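Side-chain contacts in oligopeptide ABC transporter OppAIV (Borrelia burgdorferi B31, PDB 4GL8), which probably binds oligopeptides outside the cytoplasmic membrane, as the peptide-capturing component of an ABC transport system: residues 249-254 / 265-270; 374-377 / 382-385; 500-505 / 516-521. All coordinates share one frame; numbering follows the deposited sequence. Where two conformers were deposited one is given.

Contact 1 of 3, residues 249-254 / 265-270; sequences TAYNMY and NVPPDL
Tyr251 of helix 247-255 reaches over Pro267 to Leu270, and its side chain can be followed along the loop 265-270. CB meets the proline ring first, 3.6 Å from Pro267 CG, with Pro267 CD a little farther off. CG keeps to the same two ring carbons and stands 3.8 Å from Pro267 CG. At CD2 the partner changes: Leu270 CD1 lies 3.9 Å away, about as near as Pro267 CG. CE2 then touches only the leucine methyl within this loop, 3.8 Å from Leu270 CD1. With chi1 at -177° CG is anti to the backbone N, and the ring extends toward Leu270, meeting both residues obliquely while the tyrosine and proline side chains cross at about a right angle. This is helix-to-loop packing in a family 5 solute-binding fold: the loop leaves strand 261-263, and Leu270 occupies the N-cap position of helix 271-274, whose Leu274 also packs on Tyr251 and Pro267. Leu270 N bonds to Pro267 O (2.9 Å), closing a backbone turn with the two partners at its ends. Nearer the loop start, Ala250 CB lies 4.3 Å from Asn265 ND2, which is hydrogen-bonded to Asn35 OD1.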
loop_
_atom_site.group_PDB
_atom_site.type_symbol
_atom_site.label_atom_id
_atom_site.label_comp_id
_atom_site.label_asym_id
_atom_site.label_seq_id
_atom_site.Cartn_x
_atom_site.Cartn_y
_atom_site.Cartn_z
ATOM N N THR A 249 -13.667 20.442 -3.397
ATOM C CA THR A 249 -13.269 21.399 -2.377
ATOM C C THR A 249 -11.770 21.598 -2.488
ATOM O O THR A 249 -11.281 22.724 -2.586
ATOM C CB THR A 249 -13.589 20.864 -0.983
ATOM O OG1 THR A 249 -14.999 20.637 -0.895
ATOM C CG2 THR A 249 -13.132 21.852 0.096
ATOM N N ALA A 250 -11.057 20.480 -2.495
ATOM C CA ALA A 250 -9.617 20.485 -2.708
ATOM C C ALA A 250 -9.210 21.250 -3.981
ATOM O O ALA A 250 -8.251 22.032 -3.965
ATOM C CB ALA A 250 -9.099 19.046 -2.760
ATOM N N TYR A 251 -9.932 21.036 -5.077
ATOM C CA TYR A 251 -9.556 21.668 -6.329
ATOM C C TYR A 251 -9.799 23.182 -6.287
ATOM O O TYR A 251 -8.986 23.955 -6.823
ATOM C CB TYR A 251 -10.286 21.037 -7.498
ATOM C CG TYR A 251 -9.885 21.594 -8.834
ATOM C CD1 TYR A 251 -8.564 21.561 -9.243
ATOM C CD2 TYR A 251 -10.833 22.135 -9.700
ATOM C CE1 TYR A 251 -8.184 22.055 -10.471
ATOM C CE2 TYR A 251 -10.472 22.631 -10.936
ATOM C CZ TYR A 251 -9.146 22.582 -11.320
ATOM O OH TYR A 251 -8.754 23.071 -12.534
ATOM N N ASN A 252 -10.869 23.598 -5.604
ATOM C CA ASN A 252 -11.197 25.018 -5.471
ATOM C C ASN A 252 -10.194 25.722 -4.573
ATOM O O ASN A 252 -9.811 26.856 -4.825
ATOM C CB ASN A 252 -12.621 25.202 -4.940
ATOM C CG ASN A 252 -13.691 24.929 -5.997
ATOM O OD1 ASN A 252 -13.465 25.081 -7.208
ATOM N ND2 ASN A 252 -14.888 24.554 -5.535
ATOM N N MET A 253 -9.744 25.030 -3.537
ATOM C CA MET A 253 -8.675 25.558 -2.694
ATOM C C MET A 253 -7.361 25.730 -3.454
ATOM O O MET A 253 -6.624 26.672 -3.190
ATOM C CB MET A 253 -8.440 24.657 -1.487
ATOM C CG MET A 253 -9.496 24.838 -0.418
ATOM S SD MET A 253 -9.390 23.527 0.801
ATOM C CE MET A 253 -7.943 23.994 1.759
ATOM N N TYR A 254 -7.078 24.811 -4.375
ATOM C CA TYR A 254 -5.862 24.845 -5.145
ATOM C C TYR A 254 -5.896 25.999 -6.181
ATOM O O TYR A 254 -4.901 26.694 -6.373
ATOM C CB TYR A 254 -5.649 23.479 -5.810
ATOM C CG TYR A 254 -4.424 23.426 -6.690
ATOM C CD1 TYR A 254 -3.195 23.061 -6.164
ATOM C CD2 TYR A 254 -4.488 23.768 -8.033
ATOM C CE1 TYR A 254 -2.065 23.012 -6.949
ATOM C CE2 TYR A 254 -3.346 23.737 -8.833
ATOM C CZ TYR A 254 -2.136 23.373 -8.285
ATOM O OH TYR A 254 -0.983 23.336 -9.041
ATOM N N ASN A 265 -6.093 12.857 -5.414
ATOM C CA ASN A 265 -7.496 13.227 -5.193
ATOM C C ASN A 265 -7.980 14.381 -6.089
ATOM O O ASN A 265 -8.507 15.379 -5.595
ATOM C CB ASN A 265 -7.702 13.595 -3.704
ATOM C CG ASN A 265 -9.171 13.813 -3.334
ATOM O OD1 ASN A 265 -10.053 13.099 -3.819
ATOM N ND2 ASN A 265 -9.440 14.810 -2.469
ATOM N N VAL A 266 -7.800 14.246 -7.396
ATOM C CA VAL A 266 -8.244 15.271 -8.357
ATOM C C VAL A 266 -9.696 15.051 -8.814
ATOM O O VAL A 266 -10.236 13.967 -8.660
ATOM C CB VAL A 266 -7.333 15.316 -9.584
ATOM C CG1 VAL A 266 -5.908 15.589 -9.146
ATOM C CG2 VAL A 266 -7.422 14.015 -10.386
ATOM N N PRO A 267 -10.348 16.089 -9.351
ATOM C CA PRO A 267 -11.734 15.861 -9.772
ATOM C C PRO A 267 -11.791 14.975 -11.011
ATOM O O PRO A 267 -11.328 15.400 -12.086
ATOM C CB PRO A 267 -12.252 17.265 -10.077
ATOM C CG PRO A 267 -11.374 18.147 -9.285
ATOM C CD PRO A 267 -10.018 17.512 -9.340
ATOM N N PRO A 268 -12.338 13.750 -10.863
ATOM C CA PRO A 268 -12.330 12.752 -11.930
ATOM C C PRO A 268 -13.068 13.233 -13.170
ATOM O O PRO A 268 -12.705 12.860 -14.270
ATOM C CB PRO A 268 -13.072 11.564 -11.289
ATOM C CG PRO A 268 -14.006 12.201 -10.301
ATOM C CD PRO A 268 -13.171 13.311 -9.720
ATOM N N ASP A 269 -14.087 14.066 -12.977
ATOM C CA ASP A 269 -14.827 14.694 -14.069
ATOM C C ASP A 269 -14.051 15.755 -14.859
ATOM O O ASP A 269 -14.416 16.047 -15.992
ATOM C CB ASP A 269 -16.089 15.377 -13.512
ATOM C CG ASP A 269 -17.237 14.416 -13.302
ATOM O OD1 ASP A 269 -17.001 13.193 -13.260
ATOM O OD2 ASP A 269 -18.385 14.901 -13.188
ATOM N N LEU A 270 -13.026 16.374 -14.266
ATOM C CA LEU A 270 -12.374 17.530 -14.916
ATOM C C LEU A 270 -11.049 17.139 -15.547
ATOM O O LEU A 270 -10.300 17.990 -16.017
ATOM C CB LEU A 270 -12.175 18.680 -13.927
ATOM C CG LEU A 270 -13.458 19.287 -13.368
ATOM C CD1 LEU A 270 -13.166 20.179 -12.176
ATOM C CD2 LEU A 270 -14.212 20.076 -14.428
#

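Contact 2 of 3, residues 374-377 / 382-385; sequences VKYN and QRKI
Tyr376 and Asn377 on the strand both take a chi1 near +60° (65° and 53°), which tucks each CG between the backbone N and the carbonyl carbon, and they face Gln382 and Arg383 in the first turn of helix 380-397. The Tyr376 ring lies obliquely against the helix backbone and is met by atoms of two successive residues. Its CD2 is 3.9 Å from Gln382 CB, and one step farther CE2 is 3.8 Å from Arg383 CA. The hydroxyl end rests beside the aliphatic part of the arginine, with OH 3.8 Å from Arg383 CG; in the conformer given, one of two, the chain then bends at chi3 and the guanidinium forms a salt bridge with Asp380. Tyr376 and Gln382 run past each other in opposite directions. Asn377 OD1 lies 3.5 Å from Gln382 CG; the amide planes are 29° apart, but the touch is to the aliphatic part of the glutamine. Gln382 CB also sits 3.7 Å from the backbone O of Asn377, where the strand ends. These residues join the first strand of the beta-alpha-beta unit 372-377, 380-397, 401-406 to its helix just beyond the short connecting turn. The same corner borders the ligand: Asn377 ND2 donates a hydrogen bond to the backbone of the bound peptide, and Gln382 packs on that backbone. Arg424 NH1, from strand 422-428, bonds to Asn377 OD1, so both ends of the asparagine amide are engaged and its rotation is fixed. Between strand and helix the contact is therefore carried by carbon packing, while the Asn377 amide is bonded to the peptide and Arg424; binding through peptide backbone is consistent with recognition that depends little on ligand side chains.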
loop_
_atom_site.group_PDB
_atom_site.type_symbol
_atom_site.label_atom_id
_atom_site.label_comp_id
_atom_site.label_asym_id
_atom_site.label_seq_id
_atom_site.Cartn_x
_atom_site.Cartn_y
_atom_site.Cartn_z
ATOM N N VAL A 374 -22.244 -3.293 -2.697
ATOM C CA VAL A 374 -20.895 -3.007 -3.097
ATOM C C VAL A 374 -20.375 -1.831 -2.287
ATOM O O VAL A 374 -20.892 -0.721 -2.410
ATOM C CB VAL A 374 -20.769 -2.685 -4.606
ATOM C CG1 VAL A 374 -19.342 -2.253 -4.921
ATOM C CG2 VAL A 374 -21.137 -3.894 -5.439
ATOM N N LYS A 375 -19.368 -2.087 -1.462
ATOM C CA LYS A 375 -18.771 -1.046 -0.615
ATOM C C LYS A 375 -17.592 -0.393 -1.311
ATOM O O LYS A 375 -16.861 -1.032 -2.081
ATOM C CB LYS A 375 -18.320 -1.610 0.736
ATOM C CG LYS A 375 -19.447 -1.794 1.754
ATOM C CD LYS A 375 -18.924 -2.274 3.103
ATOM C CE LYS A 375 -20.033 -2.476 4.114
ATOM N NZ LYS A 375 -19.518 -2.752 5.479
ATOM N N TYR A 376 -17.398 0.883 -1.036
ATOM C CA TYR A 376 -16.201 1.599 -1.526
ATOM C C TYR A 376 -15.837 2.723 -0.551
ATOM O O TYR A 376 -16.673 3.154 0.273
ATOM C CB TYR A 376 -16.416 2.134 -2.929
ATOM C CG TYR A 376 -17.468 3.173 -2.998
ATOM C CD1 TYR A 376 -18.820 2.829 -3.125
ATOM C CD2 TYR A 376 -17.135 4.517 -2.917
ATOM C CE1 TYR A 376 -19.809 3.817 -3.165
ATOM C CE2 TYR A 376 -18.098 5.499 -2.957
ATOM C CZ TYR A 376 -19.427 5.148 -3.087
ATOM O OH TYR A 376 -20.351 6.163 -3.108
ATOM N N ASN A 377 -14.591 3.198 -0.619
ATOM C CA ASN A 377 -14.173 4.259 0.298
ATOM C C ASN A 377 -14.676 5.606 -0.224
ATOM O O ASN A 377 -14.631 5.847 -1.420
ATOM C CB ASN A 377 -12.666 4.269 0.454
ATOM C CG ASN A 377 -11.956 4.325 -0.864
ATOM O OD1 ASN A 377 -12.155 3.459 -1.700
ATOM N ND2 ASN A 377 -11.148 5.350 -1.069
ATOM N N GLN A 382 -13.874 6.942 -6.688
ATOM C CA GLN A 382 -14.303 5.576 -6.415
ATOM C C GLN A 382 -15.779 5.439 -6.650
ATOM O O GLN A 382 -16.234 4.391 -7.146
ATOM C CB GLN A 382 -13.944 5.130 -5.012
ATOM C CG GLN A 382 -12.449 5.000 -4.785
ATOM C CD GLN A 382 -11.750 4.146 -5.835
ATOM O OE1 GLN A 382 -12.282 3.144 -6.321
ATOM N NE2 GLN A 382 -10.554 4.535 -6.175
ATOM N N ARG A 383 -16.522 6.503 -6.365
ATOM C CA ARG A 383 -17.950 6.539 -6.619
ATOM C C ARG A 383 -18.243 6.317 -8.097
ATOM O O ARG A 383 -19.108 5.521 -8.458
ATOM C CB ARG A 383 -18.511 7.895 -6.178
ATOM C CG ARG A 383 -20.005 8.074 -6.408
ATOM C CD ARG A 383 -20.527 9.298 -5.677
ATOM N NE ARG A 383 -20.045 10.551 -6.267
ATOM C CZ ARG A 383 -19.164 11.368 -5.696
ATOM N NH1 ARG A 383 -18.651 11.087 -4.503
ATOM N NH2 ARG A 383 -18.808 12.482 -6.318
ATOM N N LYS A 384 -17.520 7.065 -8.946
ATOM C CA LYS A 384 -17.749 6.997 -10.384
ATOM C C LYS A 384 -17.428 5.585 -10.869
ATOM O O LYS A 384 -18.191 5.002 -11.632
ATOM C CB LYS A 384 -16.960 8.078 -11.155
ATOM N N ILE A 385 -16.317 5.014 -10.398
ATOM C CA ILE A 385 -15.941 3.655 -10.795
ATOM C C ILE A 385 -17.022 2.672 -10.346
ATOM O O ILE A 385 -17.462 1.835 -11.126
ATOM C CB ILE A 385 -14.578 3.224 -10.214
ATOM C CG1 ILE A 385 -13.432 4.108 -10.753
ATOM C CG2 ILE A 385 -14.286 1.778 -10.579
ATOM C CD1 ILE A 385 -12.131 3.941 -9.964
#

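Contact 3 of 3, residues 500-505 / 516-521; sequences SSYLFR and ISERFN
Tyr502 and Glu518 meet obliquely, ring and carboxylate planes 62° apart, with Glu518 OE2 at the edge of the tyrosine ring and close to its plane. Tyr502 OH points at Glu518 OE2 as a hydrogen-bond donor, but the modelled 2.4 Å is too short to be trusted as a length. Ser500, two residues earlier on the strand, adds a weak bond from its OG to the same OE2 at 3.4 Å, while its stronger polar partner is Lys264 NZ. Both hydroxyls, from one strand, thus converge on a single carboxylate oxygen. Glu518 gets there with its chain extended beyond CG. Phe520 comes at Tyr502 from the opposite direction: its CZ is 4.1 Å from Tyr502 CE1, and the tyrosine OH lies at the phenylalanine's ring edge. One face of the Phe520 ring is covered by its own loop, Glu518 C standing 3.9 Å above the ring centre. Strand 492-504, carrying Ser500 and Tyr502, runs antiparallel between strands 261-263 and 280-285; Ile285 of the latter packs on both Ser500 and Glu518, Trp512 meets the Phe520 ring, and Leu503 packs on Tyr251 and Tyr254 of helix 247-255.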
loop_
_atom_site.group_PDB
_atom_site.type_symbol
_atom_site.label_atom_id
_atom_site.label_comp_id
_atom_site.label_asym_id
_atom_site.label_seq_id
_atom_site.Cartn_x
_atom_site.Cartn_y
_atom_site.Cartn_z
ATOM N N SER A 500 -1.712 7.276 -11.306
ATOM C CA SER A 500 -2.195 8.324 -10.418
ATOM C C SER A 500 -1.973 9.717 -10.993
ATOM O O SER A 500 -1.044 9.951 -11.738
ATOM C CB SER A 500 -1.496 8.219 -9.078
ATOM O OG SER A 500 -2.119 7.229 -8.276
ATOM N N SER A 501 -2.815 10.647 -10.578
ATOM C CA SER A 501 -2.801 12.014 -11.084
ATOM C C SER A 501 -2.384 12.959 -9.959
ATOM O O SER A 501 -2.656 12.687 -8.801
ATOM C CB SER A 501 -4.198 12.379 -11.594
ATOM O OG SER A 501 -4.414 11.898 -12.911
ATOM N N TYR A 502 -1.679 14.039 -10.288
ATOM C CA TYR A 502 -1.253 15.012 -9.266
ATOM C C TYR A 502 -1.303 16.434 -9.786
ATOM O O TYR A 502 -1.096 16.670 -10.998
ATOM C CB TYR A 502 0.188 14.753 -8.807
ATOM C CG TYR A 502 0.531 13.321 -8.516
ATOM C CD1 TYR A 502 0.648 12.861 -7.192
ATOM C CD2 TYR A 502 0.767 12.421 -9.556
ATOM C CE1 TYR A 502 0.964 11.550 -6.925
ATOM C CE2 TYR A 502 1.084 11.104 -9.293
ATOM C CZ TYR A 502 1.183 10.672 -7.979
ATOM O OH TYR A 502 1.507 9.361 -7.721
ATOM N N LEU A 503 -1.570 17.373 -8.873
ATOM C CA LEU A 503 -1.364 18.800 -9.135
ATOM C C LEU A 503 -0.311 19.273 -8.162
ATOM O O LEU A 503 -0.376 18.964 -6.978
ATOM C CB LEU A 503 -2.653 19.624 -8.953
ATOM C CG LEU A 503 -3.784 19.317 -9.945
ATOM C CD1 LEU A 503 -5.110 19.882 -9.449
ATOM C CD2 LEU A 503 -3.465 19.862 -11.326
ATOM N N PHE A 504 0.644 20.049 -8.660
ATOM C CA PHE A 504 1.775 20.539 -7.862
ATOM C C PHE A 504 2.205 21.877 -8.456
ATOM O O PHE A 504 2.418 21.985 -9.655
ATOM C CB PHE A 504 2.896 19.500 -7.913
ATOM C CG PHE A 504 4.180 19.917 -7.248
ATOM C CD1 PHE A 504 4.350 19.791 -5.868
ATOM C CD2 PHE A 504 5.247 20.348 -8.004
ATOM C CE1 PHE A 504 5.551 20.143 -5.262
ATOM C CE2 PHE A 504 6.451 20.712 -7.403
ATOM C CZ PHE A 504 6.606 20.606 -6.030
ATOM N N ARG A 505 2.306 22.885 -7.596
ATOM C CA ARG A 505 2.630 24.249 -7.986
ATOM C C ARG A 505 4.121 24.382 -8.313
ATOM O O ARG A 505 4.920 24.874 -7.497
ATOM C CB ARG A 505 2.204 25.213 -6.865
ATOM C CG ARG A 505 0.682 25.391 -6.755
ATOM C CD ARG A 505 0.097 26.187 -7.925
ATOM N NE ARG A 505 0.741 27.506 -8.102
ATOM C CZ ARG A 505 0.429 28.624 -7.436
ATOM N NH1 ARG A 505 -0.548 28.661 -6.524
ATOM N NH2 ARG A 505 1.124 29.720 -7.663
ATOM N N ILE A 516 7.430 5.487 -9.408
ATOM C CA ILE A 516 6.633 4.293 -9.677
ATOM C C ILE A 516 6.042 3.659 -8.410
ATOM O O ILE A 516 5.021 2.986 -8.483
ATOM C CB ILE A 516 7.436 3.279 -10.545
ATOM C CG1 ILE A 516 6.504 2.164 -11.054
ATOM C CG2 ILE A 516 8.591 2.672 -9.761
ATOM C CD1 ILE A 516 7.028 1.383 -12.250
ATOM N N SER A 517 6.649 3.918 -7.253
ATOM C CA SER A 517 6.198 3.377 -5.985
ATOM C C SER A 517 5.554 4.422 -5.068
ATOM O O SER A 517 5.230 4.108 -3.932
ATOM C CB SER A 517 7.389 2.754 -5.248
ATOM O OG SER A 517 8.409 3.723 -5.070
ATOM N N GLU A 518 5.366 5.642 -5.562
ATOM C CA GLU A 518 4.903 6.762 -4.757
ATOM C C GLU A 518 5.679 6.929 -3.461
ATOM O O GLU A 518 5.102 7.167 -2.409
ATOM C CB GLU A 518 3.381 6.653 -4.482
ATOM C CG GLU A 518 2.531 6.556 -5.744
ATOM C CD GLU A 518 1.072 6.931 -5.496
ATOM O OE1 GLU A 518 0.485 6.391 -4.543
ATOM O OE2 GLU A 518 0.501 7.760 -6.257
ATOM N N ARG A 519 6.989 6.777 -3.513
ATOM C CA ARG A 519 7.806 6.977 -2.308
ATOM C C ARG A 519 8.306 8.408 -2.341
ATOM O O ARG A 519 9.235 8.719 -3.080
ATOM C CB ARG A 519 8.960 5.997 -2.266
ATOM C CG ARG A 519 8.582 4.647 -1.667
ATOM C CD ARG A 519 9.727 3.652 -1.844
ATOM N NE ARG A 519 9.384 2.325 -1.337
ATOM C CZ ARG A 519 10.183 1.258 -1.386
ATOM N NH1 ARG A 519 11.400 1.335 -1.918
ATOM N NH2 ARG A 519 9.753 0.111 -0.914
ATOM N N PHE A 520 7.651 9.285 -1.593
ATOM C CA PHE A 520 8.007 10.692 -1.612
ATOM C C PHE A 520 8.687 11.178 -0.360
ATOM O O PHE A 520 8.261 10.844 0.747
ATOM C CB PHE A 520 6.770 11.554 -1.836
ATOM C CG PHE A 520 5.995 11.169 -3.041
ATOM C CD1 PHE A 520 6.616 11.088 -4.284
ATOM C CD2 PHE A 520 4.650 10.865 -2.946
ATOM C CE1 PHE A 520 5.906 10.720 -5.407
ATOM C CE2 PHE A 520 3.948 10.507 -4.071
ATOM C CZ PHE A 520 4.573 10.440 -5.299
ATOM N N ASN A 521 9.709 12.011 -0.573
ATOM C CA ASN A 521 10.418 12.736 0.481
ATOM C C ASN A 521 10.161 14.243 0.319
ATOM O O ASN A 521 10.872 14.974 -0.428
ATOM C CB ASN A 521 11.914 12.438 0.408
ATOM C CG ASN A 521 12.666 12.901 1.640
ATOM O OD1 ASN A 521 12.298 13.880 2.329
ATOM N ND2 ASN A 521 13.740 12.199 1.927
#

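In the fold
Contact 2 is the most buried of the three and borders the bound peptide; contacts 1 and 3 are partly buried, and the centre of contact 1 lies farthest from the centre of the chain, about 23 Å. Strand 492-504, which carries half of contact 3, also packs on contact 1: Leu503 lies against its helix and Ser501 meets Val266 of its loop, while Tyr502 and Ser500 turn instead to the loop 516-521. Contact 2 touches neither, its centre lying about 17 Å from that of contact 1 and 22 Å from that of contact 3. Chemistry follows place: apolar in contact 1, hydroxyl to carboxylate in contact 3, carbon packing beside one peptide-bonded amide in contact 2.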